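Local atomic coordinates of endolysin (Escherichia coli O157 typing phage 15, PDB entry 7M5I), a protein that probably degrades host peptidoglycan as a lysozyme, cutting its beta-1,4 glycosidic linkages so that new phage can be released when the host cell lyses. Residues 12-17 with 62-67; 18-23 with 91-96; 34-37 with 41-44; 96-101 with 144-149. All blocks are in the same frame, centred on the assembly; numbering follows the deposited sequence.

Helix 11-21 carries both interaction 1, which packs it on helix 57-78, and interaction 2, which sets its end with the predicted active-site Glu21 beside helix 85-98. The centres of these two contacts are about 7 Å apart, as are those of interactions 2 and 4. The latter pair share Tyr96 and are tied by a probable hydrogen bond between Ser93 OG and Glu149 OE2, 2.6 Å, and by a long, weak ion pair between Glu21 OE2 and Arg145 NH1, 3.4 Å. Interaction 3 lies near the predicted active-site Asp30, its centre about 14 Å from that of interaction 1; Asp67 OD2 and Thr41 OG1, 2.8 Å apart, join them. The side chains of Glu21 and Asp30 are about 9 Å apart.

Interaction 1. Residues 12-17 with 62-67; sequences KGLDAI and QYLLAD
Two helices cross steeply here: Leu14 and Ile17 of helix 11-21 meet Leu64 and Leu65 of helix 57-78, the segment axes running 104° apart and 11.5 Å from each other at their closest. Leu14 lies between the two leucines opposite. Its CD1 touches Leu64 CD2 at 3.7 Å, the two side chains lying antiparallel alongside one another, while its CD2 meets Leu65 CD2, also at 3.7 Å, with the chains crossing at about a right angle. Leu14 CG stands trans to the backbone N (chi1 -174°), and from the fork beyond it CD1 is wedged against both leucines, whereas CD2 meets Leu65 alone. In this lysozyme of glycosyl hydrolase family 24, the helix that leads to the predicted active-site glutamate, Glu21, is thus packed on helix 57-78. One turn on from Leu14, Ile17 sends CG2 to Leu64 CD1 at 4.1 Å. Branched at CB, it keeps a methyl close to the backbone, suited to a buried place where it also packs on Ser93 and Tyr96 of helix 85-98. Leu64 is likewise buried and touches Tyr96, whereas Leu65 lies at the exposed margin, its CD2 reaching back to both methyls of Leu14.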
loop_
_atom_site.group_PDB
_atom_site.type_symbol
_atom_site.label_atom_id
_atom_site.label_comp_id
_atom_site.label_asym_id
_atom_site.label_seq_id
_atom_site.Cartn_x
_atom_site.Cartn_y
_atom_site.Cartn_z
ATOM N N LYS A 12 -3.507 -12.910 2.873
ATOM C CA LYS A 12 -2.093 -12.803 2.431
ATOM C C LYS A 12 -1.765 -11.358 2.035
ATOM O O LYS A 12 -0.623 -10.862 2.310
ATOM C CB LYS A 12 -1.838 -13.779 1.289
ATOM C CG LYS A 12 -1.755 -15.242 1.673
ATOM C CD LYS A 12 -1.508 -16.123 0.459
ATOM C CE LYS A 12 -1.242 -17.551 0.879
ATOM N NZ LYS A 12 -1.552 -18.566 -0.166
ATOM N N GLY A 13 -2.707 -10.646 1.427
ATOM C CA GLY A 13 -2.487 -9.244 1.043
ATOM C C GLY A 13 -2.365 -8.356 2.268
ATOM O O GLY A 13 -1.494 -7.482 2.280
ATOM N N LEU A 14 -3.188 -8.610 3.290
ATOM C CA LEU A 14 -3.108 -7.803 4.543
ATOM C C LEU A 14 -1.756 -8.119 5.219
ATOM O O LEU A 14 -1.123 -7.168 5.663
ATOM C CB LEU A 14 -4.281 -8.104 5.463
ATOM C CG LEU A 14 -4.356 -7.220 6.717
ATOM C CD1 LEU A 14 -4.731 -5.814 6.376
ATOM C CD2 LEU A 14 -5.326 -7.817 7.683
ATOM N N ASP A 15 -1.363 -9.375 5.256
ATOM C CA ASP A 15 -0.063 -9.831 5.831
ATOM C C ASP A 15 1.074 -9.086 5.120
ATOM O O ASP A 15 2.008 -8.659 5.779
ATOM C CB ASP A 15 0.110 -11.357 5.673
ATOM C CG ASP A 15 -0.748 -12.315 6.499
ATOM O OD1 ASP A 15 -1.381 -11.899 7.497
ATOM O OD2 ASP A 15 -0.781 -13.501 6.100
ATOM N N ALA A 16 1.020 -8.911 3.795
ATOM C CA ALA A 16 2.058 -8.215 3.025
ATOM C C ALA A 16 2.110 -6.736 3.419
ATOM O O ALA A 16 3.227 -6.188 3.662
ATOM C CB ALA A 16 1.886 -8.406 1.534
ATOM N N ILE A 17 0.974 -6.073 3.548
ATOM C CA ILE A 17 0.968 -4.628 3.937
ATOM C C ILE A 17 1.533 -4.523 5.350
ATOM O O ILE A 17 2.335 -3.588 5.589
ATOM C CB ILE A 17 -0.451 -4.032 3.783
ATOM C CG1 ILE A 17 -0.801 -4.061 2.291
ATOM C CG2 ILE A 17 -0.459 -2.627 4.360
ATOM C CD1 ILE A 17 -2.183 -3.529 1.948
ATOM N N GLN A 62 -6.950 -3.778 13.652
ATOM C CA GLN A 62 -8.252 -3.056 13.488
ATOM C C GLN A 62 -8.002 -1.727 12.762
ATOM O O GLN A 62 -8.765 -1.390 11.799
ATOM C CB GLN A 62 -8.954 -2.951 14.843
ATOM C CG GLN A 62 -10.113 -1.960 14.909
ATOM C CD GLN A 62 -10.604 -1.713 16.334
ATOM O OE1 GLN A 62 -10.415 -2.548 17.239
ATOM N NE2 GLN A 62 -11.262 -0.566 16.562
ATOM N N TYR A 63 -6.991 -0.962 13.196
ATOM C CA TYR A 63 -6.735 0.375 12.634
ATOM C C TYR A 63 -6.259 0.231 11.197
ATOM O O TYR A 63 -6.611 1.082 10.365
ATOM C CB TYR A 63 -5.734 1.143 13.502
ATOM C CG TYR A 63 -6.167 1.321 14.927
ATOM C CD1 TYR A 63 -7.497 1.387 15.287
ATOM C CD2 TYR A 63 -5.219 1.423 15.918
ATOM C CE1 TYR A 63 -7.891 1.484 16.612
ATOM C CE2 TYR A 63 -5.587 1.545 17.248
ATOM C CZ TYR A 63 -6.916 1.619 17.585
ATOM O OH TYR A 63 -7.309 1.770 18.884
ATOM N N LEU A 64 -5.466 -0.777 10.899
ATOM C CA LEU A 64 -4.908 -0.973 9.529
ATOM C C LEU A 64 -6.099 -1.338 8.605
ATOM O O LEU A 64 -6.197 -0.741 7.485
ATOM C CB LEU A 64 -3.845 -2.055 9.492
ATOM C CG LEU A 64 -3.306 -2.381 8.094
ATOM C CD1 LEU A 64 -2.559 -1.191 7.522
ATOM C CD2 LEU A 64 -2.413 -3.614 8.146
ATOM N N LEU A 65 -6.978 -2.222 9.040
ATOM C CA LEU A 65 -8.192 -2.585 8.257
ATOM C C LEU A 65 -9.018 -1.325 7.944
ATOM O O LEU A 65 -9.472 -1.202 6.788
ATOM C CB LEU A 65 -9.028 -3.620 9.002
ATOM C CG LEU A 65 -8.446 -5.033 9.024
ATOM C CD1 LEU A 65 -9.245 -5.920 9.955
ATOM C CD2 LEU A 65 -8.354 -5.606 7.619
ATOM N N ALA A 66 -9.173 -0.435 8.908
ATOM C CA ALA A 66 -10.002 0.779 8.723
ATOM C C ALA A 66 -9.260 1.696 7.732
ATOM O O ALA A 66 -9.930 2.237 6.843
ATOM C CB ALA A 66 -10.240 1.473 10.029
ATOM N N ASP A 67 -7.934 1.828 7.880
ATOM C CA ASP A 67 -7.038 2.674 7.052
ATOM C C ASP A 67 -7.148 2.228 5.570
ATOM O O ASP A 67 -7.131 3.124 4.671
ATOM C CB ASP A 67 -5.562 2.519 7.417
ATOM C CG ASP A 67 -5.032 3.157 8.702
ATOM O OD1 ASP A 67 -5.735 4.088 9.198
ATOM O OD2 ASP A 67 -3.891 2.640 9.231
#

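Interaction 2. Residues 18-23 with 91-96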
loop_
_atom_site.group_PDB
_atom_site.type_symbol
_atom_site.label_atom_id
_atom_site.label_comp_id
_atom_site.label_asym_id
_atom_site.label_seq_id
_atom_site.Cartn_x
_atom_site.Cartn_y
_atom_site.Cartn_z
ATOM N N LYS A 18 1.149 -5.419 6.256
ATOM C CA LYS A 18 1.708 -5.431 7.636
ATOM C C LYS A 18 3.228 -5.501 7.528
ATOM O O LYS A 18 3.937 -4.816 8.276
ATOM C CB LYS A 18 1.148 -6.589 8.460
ATOM C CG LYS A 18 -0.309 -6.453 8.867
ATOM C CD LYS A 18 -0.767 -7.706 9.553
ATOM C CE LYS A 18 -2.149 -7.642 10.142
ATOM N NZ LYS A 18 -2.595 -8.993 10.513
ATOM N N PHE A 19 3.729 -6.418 6.722
ATOM C CA PHE A 19 5.175 -6.681 6.556
ATOM C C PHE A 19 5.891 -5.427 6.055
ATOM O O PHE A 19 6.943 -5.014 6.579
ATOM C CB PHE A 19 5.330 -7.851 5.619
ATOM C CG PHE A 19 6.773 -8.183 5.306
ATOM C CD1 PHE A 19 7.442 -7.559 4.285
ATOM C CD2 PHE A 19 7.432 -9.125 6.059
ATOM C CE1 PHE A 19 8.770 -7.883 4.009
ATOM C CE2 PHE A 19 8.764 -9.452 5.778
ATOM C CZ PHE A 19 9.431 -8.784 4.788
ATOM N N PHE A 20 5.303 -4.745 5.067
ATOM C CA PHE A 20 5.874 -3.508 4.486
ATOM C C PHE A 20 5.879 -2.334 5.488
ATOM O O PHE A 20 6.847 -1.506 5.471
ATOM C CB PHE A 20 5.122 -3.089 3.219
ATOM C CG PHE A 20 5.216 -4.080 2.088
ATOM C CD1 PHE A 20 6.410 -4.783 1.806
ATOM C CD2 PHE A 20 4.125 -4.273 1.255
ATOM C CE1 PHE A 20 6.455 -5.692 0.765
ATOM C CE2 PHE A 20 4.175 -5.187 0.214
ATOM C CZ PHE A 20 5.326 -5.906 -0.030
ATOM N N GLU A 21 4.884 -2.262 6.373
ATOM C CA GLU A 21 4.739 -1.128 7.310
ATOM C C GLU A 21 5.623 -1.357 8.543
ATOM O O GLU A 21 6.021 -0.347 9.207
ATOM C CB GLU A 21 3.285 -0.935 7.725
ATOM C CG GLU A 21 2.370 -0.492 6.590
ATOM C CD GLU A 21 2.645 0.908 6.057
ATOM O OE1 GLU A 21 3.272 1.727 6.771
ATOM O OE2 GLU A 21 2.454 1.094 4.861
ATOM N N GLY A 22 5.779 -2.585 8.977
ATOM C CA GLY A 22 6.332 -2.908 10.297
ATOM C C GLY A 22 5.291 -2.611 11.385
ATOM O O GLY A 22 4.163 -2.182 11.070
ATOM N N LEU A 23 5.592 -2.966 12.628
ATOM C CA LEU A 23 4.636 -2.850 13.753
ATOM C C LEU A 23 5.287 -2.174 14.945
ATOM O O LEU A 23 6.310 -2.675 15.413
ATOM C CB LEU A 23 4.135 -4.222 14.197
ATOM C CG LEU A 23 3.132 -4.211 15.349
ATOM C CD1 LEU A 23 1.889 -3.393 15.087
ATOM C CD2 LEU A 23 2.700 -5.597 15.717
ATOM N N LEU A 91 -1.860 -4.312 -6.223
ATOM C CA LEU A 91 -2.313 -2.949 -6.595
ATOM C C LEU A 91 -2.792 -2.209 -5.341
ATOM O O LEU A 91 -2.454 -1.041 -5.215
ATOM C CB LEU A 91 -3.448 -3.056 -7.620
ATOM C CG LEU A 91 -3.009 -3.622 -8.974
ATOM C CD1 LEU A 91 -4.254 -3.916 -9.813
ATOM C CD2 LEU A 91 -2.085 -2.688 -9.729
ATOM N N VAL A 92 -3.442 -2.888 -4.414
ATOM C CA VAL A 92 -3.905 -2.207 -3.156
ATOM C C VAL A 92 -2.685 -1.852 -2.308
ATOM O O VAL A 92 -2.577 -0.696 -1.903
ATOM C CB VAL A 92 -4.905 -3.068 -2.368
ATOM C CG1 VAL A 92 -5.198 -2.484 -0.980
ATOM C CG2 VAL A 92 -6.214 -3.175 -3.140
ATOM N N SER A 93 -1.750 -2.796 -2.120
ATOM C CA SER A 93 -0.483 -2.498 -1.374
ATOM C C SER A 93 0.207 -1.243 -1.948
ATOM O O SER A 93 0.582 -0.318 -1.179
ATOM C CB SER A 93 0.417 -3.667 -1.343
ATOM O OG SER A 93 1.583 -3.365 -0.585
ATOM N N GLU A 94 0.408 -1.161 -3.241
ATOM C CA GLU A 94 1.132 -0.035 -3.858
ATOM C C GLU A 94 0.306 1.250 -3.724
ATOM O O GLU A 94 0.914 2.335 -3.378
ATOM C CB GLU A 94 1.508 -0.312 -5.307
ATOM C CG GLU A 94 2.253 0.848 -5.931
ATOM C CD GLU A 94 3.235 0.560 -7.025
ATOM O OE1 GLU A 94 3.836 1.523 -7.584
ATOM O OE2 GLU A 94 3.474 -0.625 -7.289
ATOM N N THR A 95 -1.009 1.171 -3.961
ATOM C CA THR A 95 -1.873 2.369 -3.881
ATOM C C THR A 95 -1.879 2.896 -2.431
ATOM O O THR A 95 -1.902 4.119 -2.252
ATOM C CB THR A 95 -3.306 2.049 -4.351
ATOM O OG1 THR A 95 -3.207 1.526 -5.667
ATOM C CG2 THR A 95 -4.195 3.264 -4.352
ATOM N N TYR A 96 -1.851 2.006 -1.456
ATOM C CA TYR A 96 -1.830 2.369 -0.029
ATOM C C TYR A 96 -0.596 3.223 0.290
ATOM O O TYR A 96 -0.627 4.079 1.211
ATOM C CB TYR A 96 -1.861 1.108 0.826
ATOM C CG TYR A 96 -2.052 1.435 2.285
ATOM C CD1 TYR A 96 -3.179 2.156 2.661
ATOM C CD2 TYR A 96 -1.151 1.075 3.264
ATOM C CE1 TYR A 96 -3.410 2.488 3.982
ATOM C CE2 TYR A 96 -1.362 1.392 4.596
ATOM C CZ TYR A 96 -2.500 2.096 4.960
ATOM O OH TYR A 96 -2.755 2.548 6.227
#
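Phe20 and Glu21, at the end of helix 11-21, face Ser93 and Tyr96 of helix 85-98. The hydroxyl oxygen Ser93 OG sits at the edge of the Phe20 ring, near its plane, 3.3 Å from Phe20 CD2 and equally far from CE2, where the slightly positive ring hydrogens suit an oxygen. Serine is small enough to let the ring come this close. One residue on, Glu21 OE2 lies 3.8 Å from Tyr96 CE2, the carboxylate plane turned 79° from that of the ring. This is a touch of van der Waals kind, and a bend at chi2 (-67°) helps bring the carboxylate there. The same oxygen has an ionic partner, though a long and weak one, in Arg145 NH1 of helix 140-155.

The second shell holds both pairs. Ser93 OG finds its polar partner in Glu149 of helix 140-155, and Phe20 also packs on Met148 of that helix. Phe71 meets the Tyr96 ring edge-to-face. Gly22 ends helix 11-21: its N still reaches Lys18 O at 3.0 Å, but its positive phi of 74°, easily adopted without a side chain, turns the chain away just after Glu21. A glutamate on the last turn of a helix, backed by the helices of the larger lobe, is the placing of the predicted catalytic glutamate in phage lysozymes of the T4 type.

Interaction 3. Residues 34-37 with 41-44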
loop_
_atom_site.group_PDB
_atom_site.type_symbol
_atom_site.label_atom_id
_atom_site.label_comp_id
_atom_site.label_asym_id
_atom_site.label_seq_id
_atom_site.Cartn_x
_atom_site.Cartn_y
_atom_site.Cartn_z
ATOM N N ILE A 34 5.722 13.002 12.210
ATOM C CA ILE A 34 4.279 12.624 12.390
ATOM C C ILE A 34 4.169 11.499 13.397
ATOM O O ILE A 34 4.691 10.407 13.152
ATOM C CB ILE A 34 3.611 12.229 11.070
ATOM C CG1 ILE A 34 3.668 13.391 10.066
ATOM C CG2 ILE A 34 2.180 11.778 11.332
ATOM C CD1 ILE A 34 3.476 12.907 8.662
ATOM N N PRO A 35 3.408 11.668 14.485
ATOM C CA PRO A 35 3.135 10.535 15.369
ATOM C C PRO A 35 2.460 9.374 14.630
ATOM O O PRO A 35 1.486 9.557 13.956
ATOM C CB PRO A 35 2.257 11.148 16.475
ATOM C CG PRO A 35 2.625 12.613 16.451
ATOM C CD PRO A 35 2.782 12.916 14.975
ATOM N N THR A 36 3.030 8.186 14.811
ATOM C CA THR A 36 2.671 6.944 14.102
ATOM C C THR A 36 2.551 5.801 15.118
ATOM O O THR A 36 3.263 5.774 16.098
ATOM C CB THR A 36 3.710 6.645 13.014
ATOM O OG1 THR A 36 3.870 7.793 12.193
ATOM C CG2 THR A 36 3.293 5.476 12.140
ATOM N N ILE A 37 1.669 4.855 14.861
ATOM C CA ILE A 37 1.500 3.693 15.764
ATOM C C ILE A 37 0.998 2.496 14.941
ATOM O O ILE A 37 0.475 2.654 13.837
ATOM C CB ILE A 37 0.558 4.014 16.941
ATOM C CG1 ILE A 37 0.801 3.103 18.163
ATOM C CG2 ILE A 37 -0.904 3.991 16.488
ATOM C CD1 ILE A 37 0.123 3.557 19.436
ATOM N N THR A 41 -0.061 3.485 11.077
ATOM C CA THR A 41 -1.284 4.253 11.301
ATOM C C THR A 41 -0.921 5.656 11.809
ATOM O O THR A 41 -0.171 5.762 12.787
ATOM C CB THR A 41 -2.203 3.553 12.302
ATOM O OG1 THR A 41 -2.574 2.307 11.718
ATOM C CG2 THR A 41 -3.464 4.353 12.640
ATOM N N ILE A 42 -1.514 6.703 11.216
ATOM C CA ILE A 42 -1.352 8.094 11.734
ATOM C C ILE A 42 -2.711 8.721 12.109
ATOM O O ILE A 42 -2.682 9.827 12.667
ATOM C CB ILE A 42 -0.584 8.982 10.738
ATOM C CG1 ILE A 42 -1.383 9.264 9.453
ATOM C CG2 ILE A 42 0.800 8.386 10.499
ATOM C CD1 ILE A 42 -0.700 10.275 8.528
ATOM N N ARG A 43 -3.851 8.053 11.844
ATOM C CA ARG A 43 -5.191 8.518 12.270
ATOM C C ARG A 43 -6.017 7.309 12.733
ATOM O O ARG A 43 -6.006 6.301 12.029
ATOM C CB ARG A 43 -5.893 9.231 11.104
ATOM C CG ARG A 43 -5.201 10.467 10.546
ATOM C CD ARG A 43 -5.342 11.718 11.386
ATOM N NE ARG A 43 -4.740 12.912 10.764
ATOM C CZ ARG A 43 -3.442 13.297 10.823
ATOM N NH1 ARG A 43 -2.535 12.613 11.492
ATOM N NH2 ARG A 43 -3.040 14.396 10.206
ATOM N N ILE A 44 -6.695 7.448 13.867
ATOM C CA ILE A 44 -7.573 6.417 14.495
ATOM C C ILE A 44 -8.957 7.033 14.626
ATOM O O ILE A 44 -9.087 8.044 15.364
ATOM C CB ILE A 44 -7.005 5.973 15.858
ATOM C CG1 ILE A 44 -5.614 5.339 15.681
ATOM C CG2 ILE A 44 -7.991 5.050 16.544
ATOM C CD1 ILE A 44 -4.875 5.034 16.979
HETATM O O HOH W 1 -0.515 11.474 13.827
#
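Ile37 and Ile44 meet because Ile37 has CG1 turned across from its backbone N (chi1 -156°), leaving CG2 on the side from which Ile44 CD1 arrives, 4.1 Å away and at about a right angle. In Ile42 a chi1 of 68° places CG2 trans to the carbonyl carbon, and this methyl lies against Ile34 CG2 at 3.8 Å and against Thr36 OG1. Isoleucine suits positions 37 and 42, since the methyl branching from CB, close to the backbone, makes these contacts across a short hairpin.

The backbones join at Ile37 and Thr41, an antiparallel hydrogen-bonded pair around a connection of just three residues. Ile37 N donates to Thr41 O at 2.9 Å, and Thr41 N answers to Ile37 O at 2.9 Å. A CA-H...O contact adds to the first bond, Thr36 CA lying 3.3 Å from Thr41 O. Beyond this single bridge the chains part, and a water lies 2.8 Å from Pro35 O and 3.0 Å from Ile42 O. Arg43 folds back so that its NH1 bonds Ile42 O from above the carbonyl plane.

Thr36 OG1 turns back to Ile34 O, while Thr41 OG1 is bound by Asp67 of helix 57-78 and Ile34 N by the predicted active-site Asp30. The reciprocal bonds therefore fix the turn itself; beyond the bridge the chains are joined by methyl contacts, with a water between two carbonyls.

Interaction 4. Residues 96-101 with 144-149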
loop_
_atom_site.group_PDB
_atom_site.type_symbol
_atom_site.label_atom_id
_atom_site.label_comp_id
_atom_site.label_asym_id
_atom_site.label_seq_id
_atom_site.Cartn_x
_atom_site.Cartn_y
_atom_site.Cartn_z
ATOM N N TYR A 96 -1.851 2.006 -1.456
ATOM C CA TYR A 96 -1.830 2.369 -0.029
ATOM C C TYR A 96 -0.596 3.223 0.290
ATOM O O TYR A 96 -0.627 4.079 1.211
ATOM C CB TYR A 96 -1.861 1.108 0.826
ATOM C CG TYR A 96 -2.052 1.435 2.285
ATOM C CD1 TYR A 96 -3.179 2.156 2.661
ATOM C CD2 TYR A 96 -1.151 1.075 3.264
ATOM C CE1 TYR A 96 -3.410 2.488 3.982
ATOM C CE2 TYR A 96 -1.362 1.392 4.596
ATOM C CZ TYR A 96 -2.500 2.096 4.960
ATOM O OH TYR A 96 -2.755 2.548 6.227
ATOM N N ASN A 97 0.478 3.035 -0.465
ATOM C CA ASN A 97 1.752 3.772 -0.283
ATOM C C ASN A 97 1.760 5.025 -1.145
ATOM O O ASN A 97 2.121 6.118 -0.646
ATOM C CB ASN A 97 2.906 2.802 -0.543
ATOM C CG ASN A 97 4.270 3.450 -0.473
ATOM O OD1 ASN A 97 4.992 3.470 -1.444
ATOM N ND2 ASN A 97 4.561 4.095 0.653
ATOM N N ILE A 98 1.386 4.960 -2.413
ATOM C CA ILE A 98 1.560 6.127 -3.316
ATOM C C ILE A 98 0.331 7.060 -3.268
ATOM O O ILE A 98 0.479 8.229 -3.657
ATOM C CB ILE A 98 1.924 5.737 -4.751
ATOM C CG1 ILE A 98 0.742 5.087 -5.491
ATOM C CG2 ILE A 98 3.177 4.889 -4.761
ATOM C CD1 ILE A 98 0.998 4.835 -6.921
ATOM N N GLY A 99 -0.797 6.569 -2.794
ATOM C CA GLY A 99 -2.072 7.287 -2.697
ATOM C C GLY A 99 -2.966 7.060 -3.917
ATOM O O GLY A 99 -2.470 6.659 -4.998
ATOM N N ILE A 100 -4.199 7.474 -3.761
ATOM C CA ILE A 100 -5.305 7.195 -4.714
ATOM C C ILE A 100 -5.050 7.946 -6.016
ATOM O O ILE A 100 -5.099 7.312 -7.074
ATOM C CB ILE A 100 -6.657 7.510 -4.055
ATOM C CG1 ILE A 100 -6.949 6.522 -2.919
ATOM C CG2 ILE A 100 -7.751 7.489 -5.119
ATOM C CD1 ILE A 100 -8.219 6.800 -2.161
ATOM N N THR A 101 -4.847 9.272 -5.973
ATOM C CA THR A 101 -4.651 10.078 -7.197
ATOM C C THR A 101 -3.482 9.550 -8.027
ATOM O O THR A 101 -3.648 9.460 -9.276
ATOM C CB THR A 101 -4.494 11.574 -6.916
ATOM O OG1 THR A 101 -5.766 11.977 -6.434
ATOM C CG2 THR A 101 -4.143 12.334 -8.171
ATOM N N ASN A 144 12.794 -1.748 -2.733
ATOM C CA ASN A 144 12.577 -3.117 -2.188
ATOM C C ASN A 144 11.089 -3.435 -2.136
ATOM O O ASN A 144 10.659 -4.560 -2.515
ATOM C CB ASN A 144 13.290 -3.278 -0.864
ATOM C CG ASN A 144 13.492 -4.727 -0.496
ATOM O OD1 ASN A 144 13.752 -5.568 -1.382
ATOM N ND2 ASN A 144 13.477 -4.958 0.802
ATOM N N ARG A 145 10.286 -2.496 -1.623
ATOM C CA ARG A 145 8.839 -2.689 -1.521
ATOM C C ARG A 145 8.273 -2.866 -2.921
ATOM O O ARG A 145 7.454 -3.807 -3.095
ATOM C CB ARG A 145 8.179 -1.530 -0.789
ATOM C CG ARG A 145 6.671 -1.673 -0.710
ATOM C CD ARG A 145 6.043 -0.596 0.164
ATOM N NE ARG A 145 4.610 -0.748 0.210
ATOM C CZ ARG A 145 3.847 -0.249 1.167
ATOM N NH1 ARG A 145 4.398 0.456 2.157
ATOM N NH2 ARG A 145 2.542 -0.451 1.141
ATOM N N ARG A 146 8.702 -2.054 -3.886
ATOM C CA ARG A 146 8.163 -2.159 -5.267
ATOM C C ARG A 146 8.500 -3.536 -5.861
ATOM O O ARG A 146 7.581 -4.139 -6.526
ATOM C CB ARG A 146 8.684 -1.043 -6.156
ATOM C CG ARG A 146 8.184 0.347 -5.794
ATOM C CD ARG A 146 6.744 0.664 -6.033
ATOM N NE ARG A 146 5.911 0.430 -4.895
ATOM C CZ ARG A 146 5.610 1.321 -3.938
ATOM N NH1 ARG A 146 4.895 0.938 -2.906
ATOM N NH2 ARG A 146 6.119 2.549 -3.951
ATOM N N ARG A 147 9.723 -4.013 -5.686
ATOM C CA ARG A 147 10.057 -5.334 -6.276
ATOM C C ARG A 147 9.204 -6.437 -5.598
ATOM O O ARG A 147 8.723 -7.367 -6.328
ATOM C CB ARG A 147 11.544 -5.604 -6.348
ATOM C CG ARG A 147 12.174 -5.818 -5.018
ATOM C CD ARG A 147 12.449 -7.283 -4.753
ATOM N NE ARG A 147 12.991 -7.359 -3.418
ATOM C CZ ARG A 147 13.227 -8.492 -2.763
ATOM N NH1 ARG A 147 13.047 -9.634 -3.406
ATOM N NH2 ARG A 147 13.708 -8.485 -1.542
ATOM N N MET A 148 8.974 -6.371 -4.280
ATOM C CA MET A 148 8.131 -7.388 -3.606
ATOM C C MET A 148 6.653 -7.270 -4.051
ATOM O O MET A 148 5.996 -8.310 -4.206
ATOM C CB MET A 148 8.304 -7.263 -2.094
ATOM C CG MET A 148 9.669 -7.706 -1.654
ATOM S SD MET A 148 9.734 -7.745 0.151
ATOM C CE MET A 148 11.247 -8.642 0.481
ATOM N N GLU A 149 6.157 -6.070 -4.309
ATOM C CA GLU A 149 4.759 -5.900 -4.797
ATOM C C GLU A 149 4.680 -6.445 -6.238
ATOM O O GLU A 149 3.663 -7.128 -6.532
ATOM C CB GLU A 149 4.295 -4.449 -4.701
ATOM C CG GLU A 149 4.019 -3.994 -3.260
ATOM C CD GLU A 149 3.948 -2.488 -3.024
ATOM O OE1 GLU A 149 4.418 -1.717 -3.918
ATOM O OE2 GLU A 149 3.377 -2.103 -1.966
HETATM O O HOH W 2 2.546 2.874 2.993
#
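Asn97 is held by two successive arginines in two different ways: Arg145 stacks on it, while Arg146 turns the edge of its guanidinium to the amide oxygen. Arg146 presents NH1 and NH2 end-on to the single oxygen Asn97 OD1, both at 2.9 Å. The two bonds are unequal in direction, for NH2 lies in the amide carbonyl plane and NH1 above it, although the oxygen is in the guanidinium plane for both. A second bond of NH2, to Trp127 O, helps fix the group. Arg145 instead lays its guanidinium almost flat along the amide, the planes 20° apart, with Asn97 CB 3.6 Å from Arg145 CZ over the centre of one face. Asparagine suits this place: short, flat and neutral, it offers an oxygen to one arginine and its CB and amide to the other. Ile98 adds a methyl, CG2, 3.8 Å from Arg146 NH2.

Glu149, one turn along helix 140-155, sets both arginines. Its OE2 takes Arg145 NE at 2.8 Å in a nearly straight bond, and its OE1 takes Arg146 NE at 2.8 Å with NH1 beside it. Bends at chi2 (-70°) and chi3 (93°) fold Arg146 round to this carboxylate, which probably offsets part of the positive charge of the two buried arginines. Arg145 runs extended toward Glu21, its long, weak ion-pair partner. An arginine beside the predicted catalytic glutamate, itself held by a second-shell carboxylate, is consistent with the active site of T4-type lysozymes.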